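Long-range contacts in xyloglucan-specific endo-beta-1,4-glucanase BoGH9A (PDB 6DHT), which cleaves the beta-1,4-glucan backbone of xyloglucan at internal positions, releasing xyloglucan oligosaccharides: residues A[435-441]-A[514-520]; A[20-24]-A[488-492]. Residue numbers count along the deposited sequence, not the author numbering.

Contact 1. Residues A[435-441]-A[514-520]; sequences FFWGCLA and LVGGPNP
At the apolar centre sits Leu440, in the first turn of helix 439-458. With chi1 m and chi2 t it reaches across the loop 514-520: its CD1 lies 3.6 Å from Gly517 CA, its CD2 4.2 Å from Pro518 CD, and its CB 4.2 Å from Leu514 CD1. Leu514 (chi1 t, chi2 p) also meets Ala441, CD2 to CB 3.9 Å. Gly517, at phi 102°, psi -176°, has to be glycine: a CB would jam against Gly516 O and collide with Leu440 CG. Phe435 (chi1 m) extends the apolar layer, CD1 to Pro518 CB 4.1 Å and CB to Pro520 CD 3.8 Å.

Before the helix the backbones run in opposite directions, Phe436 CA 4.2 Å from Asn519 CA and Gly438 CA 3.8 Å from Gly516 CA; then the order turns back, Leu440 CA lying 5.6 Å from Gly517 CA. Phe436 to Cys439 form a type II turn, closed by Cys439 N to Phe436 O at 3.0 Å, with Gly438 at positive phi and also the N-cap. Leu440 N donates to Gly516 O, 3.1 Å and nearly straight. Phe436 N gives a weak bond to Cys439 SG (3.7 Å). Further out, a water accepts from Gly438 N (3.0 Å) and donates to Gly517 O (2.8 Å), while Asn519 OD1 meets the edge of the Trp437 ring.

Loop 514-520 thus holds the start of helix 439-458 in the GH9 (alpha/alpha)6 barrel, where Trp437 borders the predicted proton donor Glu548 and a bound imidazole; its NE1 bonds Tyr544 O. Helix 551-567 packs on Ala441 and Leu514, and helix 544-547 on Val515 and Asn519.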
loop_
_atom_site.group_PDB
_atom_site.type_symbol
_atom_site.label_atom_id
_atom_site.label_comp_id
_atom_site.label_asym_id
_atom_site.label_seq_id
_atom_site.Cartn_x
_atom_site.Cartn_y
_atom_site.Cartn_z
ATOM N N PHE A 435 -7.063 1.583 15.528
ATOM C CA PHE A 435 -7.972 2.357 14.673
ATOM C C PHE A 435 -7.643 3.832 14.639
ATOM O O PHE A 435 -7.594 4.499 15.666
ATOM C CB PHE A 435 -9.403 2.091 15.120
ATOM C CG PHE A 435 -9.690 0.633 15.231
ATOM C CD1 PHE A 435 -9.864 -0.127 14.091
ATOM C CD2 PHE A 435 -9.705 0.009 16.465
ATOM C CE1 PHE A 435 -10.073 -1.486 14.167
ATOM C CE2 PHE A 435 -9.917 -1.351 16.553
ATOM C CZ PHE A 435 -10.079 -2.106 15.402
ATOM N N PHE A 436 -7.428 4.335 13.430
ATOM C CA PHE A 436 -6.891 5.656 13.192
ATOM C C PHE A 436 -6.875 5.878 11.683
ATOM O O PHE A 436 -7.220 4.964 10.942
ATOM C CB PHE A 436 -5.471 5.808 13.782
ATOM C CG PHE A 436 -4.442 4.822 13.230
ATOM C CD1 PHE A 436 -3.676 5.151 12.136
ATOM C CD2 PHE A 436 -4.230 3.604 13.857
ATOM C CE1 PHE A 436 -2.742 4.270 11.644
ATOM C CE2 PHE A 436 -3.293 2.703 13.365
ATOM C CZ PHE A 436 -2.545 3.051 12.266
ATOM N N TRP A 437 -6.498 7.070 11.241
ATOM C CA TRP A 437 -6.558 7.423 9.827
ATOM C C TRP A 437 -5.690 6.502 9.020
ATOM O O TRP A 437 -4.475 6.484 9.187
ATOM C CB TRP A 437 -6.090 8.857 9.611
ATOM C CG TRP A 437 -6.386 9.453 8.273
ATOM C CD1 TRP A 437 -7.627 9.621 7.688
ATOM C CD2 TRP A 437 -5.444 10.042 7.380
ATOM N NE1 TRP A 437 -7.494 10.255 6.487
ATOM C CE2 TRP A 437 -6.169 10.531 6.268
ATOM C CE3 TRP A 437 -4.049 10.173 7.388
ATOM C CZ2 TRP A 437 -5.551 11.159 5.196
ATOM C CZ3 TRP A 437 -3.438 10.804 6.318
ATOM C CH2 TRP A 437 -4.185 11.288 5.238
ATOM N N GLY A 438 -6.313 5.717 8.155
ATOM C CA GLY A 438 -5.544 4.870 7.251
ATOM C C GLY A 438 -5.130 3.559 7.875
ATOM O O GLY A 438 -4.300 2.834 7.317
ATOM N N CYS A 439 -5.705 3.214 9.023
ATOM C CA CYS A 439 -5.228 2.052 9.775
ATOM C C CYS A 439 -5.295 0.737 9.020
ATOM O O CYS A 439 -4.515 -0.163 9.293
ATOM C CB CYS A 439 -5.999 1.890 11.081
ATOM S SG CYS A 439 -7.803 1.674 10.905
ATOM N N LEU A 440 -6.224 0.583 8.091
ATOM C CA LEU A 440 -6.359 -0.721 7.437
ATOM C C LEU A 440 -5.129 -1.014 6.603
ATOM O O LEU A 440 -4.723 -2.171 6.505
ATOM C CB LEU A 440 -7.605 -0.806 6.580
ATOM C CG LEU A 440 -8.913 -0.699 7.377
ATOM C CD1 LEU A 440 -10.073 -0.815 6.402
ATOM C CD2 LEU A 440 -9.059 -1.740 8.463
ATOM N N ALA A 441 -4.534 0.025 6.026
ATOM C CA ALA A 441 -3.282 -0.150 5.286
ATOM C C ALA A 441 -2.090 -0.071 6.232
ATOM O O ALA A 441 -1.218 -0.960 6.223
ATOM C CB ALA A 441 -3.150 0.894 4.207
ATOM N N LEU A 514 -8.319 0.420 -1.450
ATOM C CA LEU A 514 -8.485 0.178 -0.029
ATOM C C LEU A 514 -8.817 1.494 0.661
ATOM O O LEU A 514 -8.018 2.444 0.618
ATOM C CB LEU A 514 -7.186 -0.370 0.564
ATOM C CG LEU A 514 -7.223 -0.653 2.073
ATOM C CD1 LEU A 514 -8.324 -1.600 2.474
ATOM C CD2 LEU A 514 -5.876 -1.234 2.474
ATOM N N VAL A 515 -9.970 1.567 1.294
ATOM C CA VAL A 515 -10.282 2.792 2.022
ATOM C C VAL A 515 -9.578 2.801 3.381
ATOM O O VAL A 515 -9.181 1.762 3.897
ATOM C CB VAL A 515 -11.828 3.015 2.179
ATOM C CG1 VAL A 515 -12.479 3.085 0.816
ATOM C CG2 VAL A 515 -12.463 1.922 3.018
ATOM N N GLY A 516 -9.417 3.976 3.980
ATOM C CA GLY A 516 -8.621 4.106 5.191
ATOM C C GLY A 516 -9.110 3.269 6.363
ATOM O O GLY A 516 -8.323 2.679 7.098
ATOM N N GLY A 517 -10.425 3.252 6.574
ATOM C CA GLY A 517 -11.064 2.403 7.562
ATOM C C GLY A 517 -11.446 3.120 8.828
ATOM O O GLY A 517 -11.261 4.335 8.947
ATOM N N PRO A 518 -11.957 2.344 9.785
ATOM C CA PRO A 518 -12.488 2.913 11.034
ATOM C C PRO A 518 -11.482 3.797 11.730
ATOM O O PRO A 518 -10.342 3.407 11.900
ATOM C CB PRO A 518 -12.770 1.677 11.895
ATOM C CG PRO A 518 -12.920 0.556 10.957
ATOM C CD PRO A 518 -12.076 0.881 9.743
ATOM N N ASN A 519 -11.947 4.949 12.204
ATOM C CA ASN A 519 -11.098 6.006 12.737
ATOM C C ASN A 519 -11.935 6.855 13.690
ATOM O O ASN A 519 -12.703 7.679 13.236
ATOM C CB ASN A 519 -10.559 6.864 11.586
ATOM C CG ASN A 519 -9.739 8.069 12.048
ATOM O OD1 ASN A 519 -9.485 8.998 11.269
ATOM N ND2 ASN A 519 -9.279 8.042 13.285
ATOM N N PRO A 520 -11.797 6.627 15.002
ATOM C CA PRO A 520 -12.592 7.369 15.995
ATOM C C PRO A 520 -11.956 8.702 16.350
ATOM O O PRO A 520 -11.053 9.137 15.639
ATOM C CB PRO A 520 -12.573 6.441 17.206
ATOM C CG PRO A 520 -11.309 5.707 17.101
ATOM C CD PRO A 520 -11.036 5.531 15.623
HETATM O O HOH W 1 -9.265 6.006 7.998
#

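Contact 2. Residues A[20-24]-A[488-492]; sequences LNQLG and LGTKS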
loop_
_atom_site.group_PDB
_atom_site.type_symbol
_atom_site.label_atom_id
_atom_site.label_comp_id
_atom_site.label_asym_id
_atom_site.label_seq_id
_atom_site.Cartn_x
_atom_site.Cartn_y
_atom_site.Cartn_z
ATOM N N LEU A 20 -17.087 -12.774 7.242
ATOM C CA LEU A 20 -16.115 -13.673 6.634
ATOM C C LEU A 20 -15.340 -12.957 5.533
ATOM O O LEU A 20 -15.676 -11.866 5.128
ATOM C CB LEU A 20 -16.804 -14.924 6.082
ATOM C CG LEU A 20 -17.538 -14.821 4.740
ATOM C CD1 LEU A 20 -18.074 -16.160 4.336
ATOM C CD2 LEU A 20 -18.701 -13.808 4.781
ATOM N N ASN A 21 -14.310 -13.623 5.032
ATOM C CA ASN A 21 -13.619 -13.176 3.837
ATOM C C ASN A 21 -14.570 -13.315 2.653
ATOM O O ASN A 21 -14.923 -14.415 2.237
ATOM C CB ASN A 21 -12.381 -14.038 3.654
ATOM C CG ASN A 21 -11.559 -13.632 2.446
ATOM O OD1 ASN A 21 -12.101 -13.264 1.402
ATOM N ND2 ASN A 21 -10.236 -13.744 2.568
ATOM N N GLN A 22 -14.988 -12.172 2.124
ATOM C CA GLN A 22 -16.026 -12.150 1.086
ATOM C C GLN A 22 -15.518 -12.513 -0.292
ATOM O O GLN A 22 -16.298 -12.582 -1.238
ATOM C CB GLN A 22 -16.688 -10.780 1.045
ATOM C CG GLN A 22 -17.474 -10.445 2.321
ATOM C CD GLN A 22 -17.977 -9.024 2.365
ATOM O OE1 GLN A 22 -18.055 -8.346 1.339
ATOM N NE2 GLN A 22 -18.276 -8.531 3.573
ATOM N N LEU A 23 -14.203 -12.738 -0.431
ATOM C CA LEU A 23 -13.675 -13.239 -1.690
ATOM C C LEU A 23 -13.646 -14.767 -1.659
ATOM O O LEU A 23 -13.947 -15.419 -2.661
ATOM C CB LEU A 23 -12.285 -12.681 -1.945
ATOM C CG LEU A 23 -12.159 -11.166 -1.975
ATOM C CD1 LEU A 23 -10.839 -10.789 -2.684
ATOM C CD2 LEU A 23 -13.326 -10.435 -2.612
ATOM N N GLY A 24 -13.317 -15.334 -0.500
ATOM C CA GLY A 24 -13.302 -16.777 -0.327
ATOM C C GLY A 24 -11.984 -17.256 0.254
ATOM O O GLY A 24 -11.231 -16.473 0.844
ATOM N N LEU A 488 -14.984 -4.903 -4.936
ATOM C CA LEU A 488 -14.808 -6.324 -4.635
ATOM C C LEU A 488 -15.659 -6.764 -3.454
ATOM O O LEU A 488 -16.136 -5.937 -2.698
ATOM C CB LEU A 488 -13.353 -6.607 -4.345
ATOM C CG LEU A 488 -12.452 -6.447 -5.575
ATOM C CD1 LEU A 488 -11.062 -6.508 -5.102
ATOM C CD2 LEU A 488 -12.701 -7.520 -6.631
ATOM N N GLY A 489 -15.861 -8.071 -3.305
ATOM C CA GLY A 489 -16.652 -8.592 -2.199
ATOM C C GLY A 489 -18.130 -8.372 -2.384
ATOM O O GLY A 489 -18.595 -8.046 -3.471
ATOM N N THR A 490 -18.847 -8.559 -1.286
ATOM C CA THR A 490 -20.301 -8.475 -1.256
ATOM C C THR A 490 -20.813 -7.140 -0.772
ATOM O O THR A 490 -21.819 -6.642 -1.281
ATOM C CB THR A 490 -20.836 -9.579 -0.330
ATOM O OG1 THR A 490 -20.527 -10.841 -0.902
ATOM C CG2 THR A 490 -22.336 -9.466 -0.185
ATOM N N LYS A 491 -20.184 -6.592 0.255
ATOM C CA LYS A 491 -20.573 -5.295 0.787
ATOM C C LYS A 491 -19.295 -4.485 0.871
ATOM O O LYS A 491 -18.484 -4.697 1.768
ATOM C CB LYS A 491 -21.230 -5.452 2.156
ATOM C CG LYS A 491 -21.591 -4.157 2.810
ATOM C CD LYS A 491 -22.181 -4.416 4.174
ATOM C CE LYS A 491 -22.254 -3.183 4.985
ATOM N NZ LYS A 491 -22.512 -3.542 6.406
ATOM N N SER A 492 -19.113 -3.599 -0.093
ATOM C CA SER A 492 -17.881 -2.828 -0.208
ATOM C C SER A 492 -18.204 -1.325 -0.331
ATOM O O SER A 492 -19.359 -0.954 -0.557
ATOM C CB SER A 492 -17.071 -3.304 -1.409
ATOM O OG SER A 492 -17.860 -3.256 -2.594
#
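An Asx turn in the N-terminal Ig-like domain presents two side chains to a loop of the glycosyl hydrolase family 9 domain, so this small surface contact joins the two domains. Asn21 OD1 accepts from Leu23 N (2.8 Å) and Gly24 N (3.1 Å), which curls the chain after strand 18-19 and brings Gln22 and Leu23 to the interface. Asn21 itself stays out of reach of 488-492; its ND2 bonds Asp472 of the catalytic domain instead.

Gln22 buries the most surface. Its CA-to-CB bond points toward the opposite loop, and the extended side chain (chi1 m, chi2 t) carries the amide across, with NE2 held by Gly481 O. Leu23 adds the apolar share: CD2 rests 3.5 Å from Gly489 N and 4.2 Å from Leu488 CB, and both leucines also pack on Leu107 of helix 105-117.

Gly489 is the close-approach point of the other side, its CA 4.9 Å from Gln22 CA. Its phi is positive (75°), and a CB here would clash with the Gln22 carboxamide oxygen. Beyond it the chain bends so that two successive amides face the same acceptor: Gln22 OE1 takes hydrogen bonds from Thr490 N at 2.8 Å and from Lys491 N at 3.0 Å, the latter almost linear at 169°.

Overall arrangement
The two contacts lie 18 Å apart between centres, about 7 Å between nearest atoms, and do not touch. Contact 1 is buried inside the catalytic domain, where the start of helix 439-458 meets a loop next to predicted catalytic residues; leucine, proline and phenylalanine do most of the work, and one backbone hydrogen bond and a bridging water link the two segments. Contact 2 lies at the surface and joins different domains, with less than half the buried area and a single glutamine oxygen as its polar hub. The segments alternate along the chain, since 488-492 falls between 435-441 and 514-520 while 20-24 precedes both. Each contact includes glycine at positive phi, Gly438 and Gly517 in contact 1 and Gly489 in contact 2.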